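Local coordinates for polycomb protein Scm (Drosophila melanogaster, PDB 5J8Y), which probably helps bring Polycomb complexes together at their target genes, its SAM domain pairing with that of Sfmbt, at residues L67-K70 / V71-R74. Residues are numbered along the deposited sequence; the frame is centred on the assembly and turned at random.
Sequences LVNK and VNGR
Val-71 and Asn-72 both turn back on the carbonyl of Val-68 at the C-terminal end of helix 58-71 of the SAM domain. Val-71 N donates to Val-68 O at 3.1 Å, reaching it from above the carbonyl plane (56° out of it), as in a 3-10 turn. Asn-72 N reaches the same oxygen at 2.9 Å, but this i to i+4 bond is bent and weak. Val-71 CG2 lies between its own backbone N and carbonyl carbon, which sets this methyl 3.4 Å from Val-68 O; beyond the turn the side chain packs on Tyr-17 and Pro-6. Asn-72 CG is likewise tucked between N and C (chi1 70°), with CB 4.0 Å from Val-68 CG1. Its OD1 comes within 3.0 Å of Asn-69 O, a close approach of two acceptors without a bond, and the buried side chain also packs on Leu-78. The amides of Asn-69 and Asn-72 run side by side, planes 35° apart, without bonding each other; Asn-69 OD1 instead takes the N-H of Leu-78. With an alanine in place of Asn-72, loss of the carboxamide would probably open a gap beside Asn-69 and against Leu-78. A water accepts from Gly-73 N and donates to Lys-70 O, each at 2.9 Å. One carbonyl thus serves two backbone N-H groups while a water links the next step across the turn, and Val-68 and Asn-72 stay buried against helix 39-44.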
ATOM      1  N   LEU A  67       1.381  -9.625 -13.881  1.00 21.46           N
ATOM      2  CA  LEU A  67      -0.064  -9.600 -13.744  1.00 20.94           C
ATOM      3  C   LEU A  67      -0.570  -8.170 -13.482  1.00 18.10           C
ATOM      4  O   LEU A  67      -1.508  -7.736 -14.066  1.00 19.23           O
ATOM      5  CB  LEU A  67      -0.507 -10.577 -12.668  1.00 21.16           C
ATOM      6  CG  LEU A  67      -0.347 -12.042 -13.105  1.00 23.61           C
ATOM      7  CD1 LEU A  67      -0.581 -13.017 -11.981  1.00 25.14           C
ATOM      8  CD2 LEU A  67      -1.268 -12.329 -14.262  1.00 26.13           C
ATOM      9  N   VAL A  68       0.110  -7.452 -12.620  1.00 19.07           N
ATOM     10  CA  VAL A  68      -0.270  -6.074 -12.320  1.00 17.56           C
ATOM     11  C   VAL A  68      -0.122  -5.218 -13.579  1.00 19.67           C
ATOM     12  O   VAL A  68      -0.974  -4.383 -13.872  1.00 19.83           O
ATOM     13  CB  VAL A  68       0.573  -5.484 -11.168  1.00 18.84           C
ATOM     14  CG1 VAL A  68       0.253  -4.002 -10.954  1.00 18.35           C
ATOM     15  CG2 VAL A  68       0.320  -6.251  -9.886  1.00 17.48           C
ATOM     16  N   ASN A  69       0.942  -5.459 -14.323  1.00 17.87           N
ATOM     17  CA  ASN A  69       1.187  -4.753 -15.546  1.00 20.22           C
ATOM     18  C   ASN A  69       0.083  -4.913 -16.557  1.00 20.82           C
ATOM     19  O   ASN A  69      -0.150  -4.029 -17.271  1.00 19.92           O
ATOM     20  CB  ASN A  69       2.527  -5.100 -16.175  1.00 18.88           C
ATOM     21  CG  ASN A  69       3.674  -4.570 -15.417  1.00 18.93           C
ATOM     22  OD1 ASN A  69       3.543  -3.738 -14.600  1.00 19.10           O
ATOM     23  ND2 ASN A  69       4.788  -5.090 -15.687  1.00 19.10           N
ATOM     24  N   LYS A  70      -0.580  -6.046 -16.602  1.00 20.65           N
ATOM     25  CA  LYS A  70      -1.689  -6.241 -17.507  1.00 19.87           C
ATOM     26  C   LYS A  70      -2.907  -5.349 -17.249  1.00 21.11           C
ATOM     27  O   LYS A  70      -3.646  -5.114 -18.105  1.00 20.02           O
ATOM     28  CB  LYS A  70      -2.112  -7.696 -17.539  1.00 22.43           C
ATOM     29  CG  LYS A  70      -1.071  -8.642 -18.117  1.00 25.76           C
ATOM     30  CD  LYS A  70      -1.409 -10.077 -17.791  1.00 29.61           C
ATOM     31  CE  LYS A  70      -0.463 -11.032 -18.456  1.00 34.94           C
ATOM     32  NZ  LYS A  70      -0.368 -12.301 -17.700  1.00 36.11           N
ATOM     33  N   VAL A  71      -3.084  -4.882 -16.032  1.00 20.64           N
ATOM     34  CA  VAL A  71      -4.312  -4.194 -15.627  1.00 21.85           C
ATOM     35  C   VAL A  71      -4.095  -2.806 -15.014  1.00 21.56           C
ATOM     36  O   VAL A  71      -5.063  -2.127 -14.671  1.00 21.61           O
ATOM     37  CB  VAL A  71      -5.101  -5.041 -14.606  1.00 19.91           C
ATOM     38  CG1 VAL A  71      -5.609  -6.319 -15.256  1.00 20.85           C
ATOM     39  CG2 VAL A  71      -4.237  -5.359 -13.392  1.00 20.51           C
ATOM     40  N   ASN A  72      -2.842  -2.380 -14.874  1.00 21.43           N
ATOM     41  CA  ASN A  72      -2.561  -1.106 -14.213  1.00 20.20           C
ATOM     42  C   ASN A  72      -2.519   0.078 -15.184  1.00 22.64           C
ATOM     43  O   ASN A  72      -2.060   1.164 -14.830  1.00 22.53           O
ATOM     44  CB  ASN A  72      -1.246  -1.194 -13.430  1.00 19.36           C
ATOM     45  CG  ASN A  72      -0.027  -1.271 -14.326  1.00 20.17           C
ATOM     46  OD1 ASN A  72      -0.128  -1.571 -15.516  1.00 19.63           O
ATOM     47  ND2 ASN A  72       1.140  -1.008 -13.750  1.00 18.17           N
ATOM     48  N   GLY A  73      -3.005  -0.136 -16.405  1.00 22.81           N
ATOM     49  CA  GLY A  73      -3.154   0.939 -17.371  1.00 23.78           C
ATOM     50  C   GLY A  73      -1.848   1.586 -17.790  1.00 23.62           C
ATOM     51  O   GLY A  73      -0.940   0.911 -18.276  1.00 19.12           O
ATOM     52  N   ARG A  74      -1.759   2.902 -17.603  1.00 22.82           N
ATOM     53  CA  ARG A  74      -0.572   3.662 -17.993  1.00 22.88           C
ATOM     54  C   ARG A  74       0.358   3.945 -16.818  1.00 21.32           C
ATOM     55  O   ARG A  74       1.337   4.676 -16.963  1.00 19.46           O
ATOM     56  CB  ARG A  74      -0.975   4.981 -18.648  1.00 24.89           C
ATOM     57  CG  ARG A  74      -1.443   4.838 -20.084  1.00 29.30           C
ATOM     58  CD  ARG A  74      -1.221   6.126 -20.855  1.00 31.20           C
ATOM     59  NE  ARG A  74       0.176   6.292 -21.246  1.00 32.64           N
ATOM     60  CZ  ARG A  74       0.647   7.335 -21.923  1.00 33.66           C
ATOM     61  NH1 ARG A  74      -0.167   8.316 -22.288  1.00 35.10           N
ATOM     62  NH2 ARG A  74       1.935   7.400 -22.235  1.00 33.21           N
TER
HETATM   63  O   HOH W   1      -3.974  -2.215 -18.137  1.00 23.25           O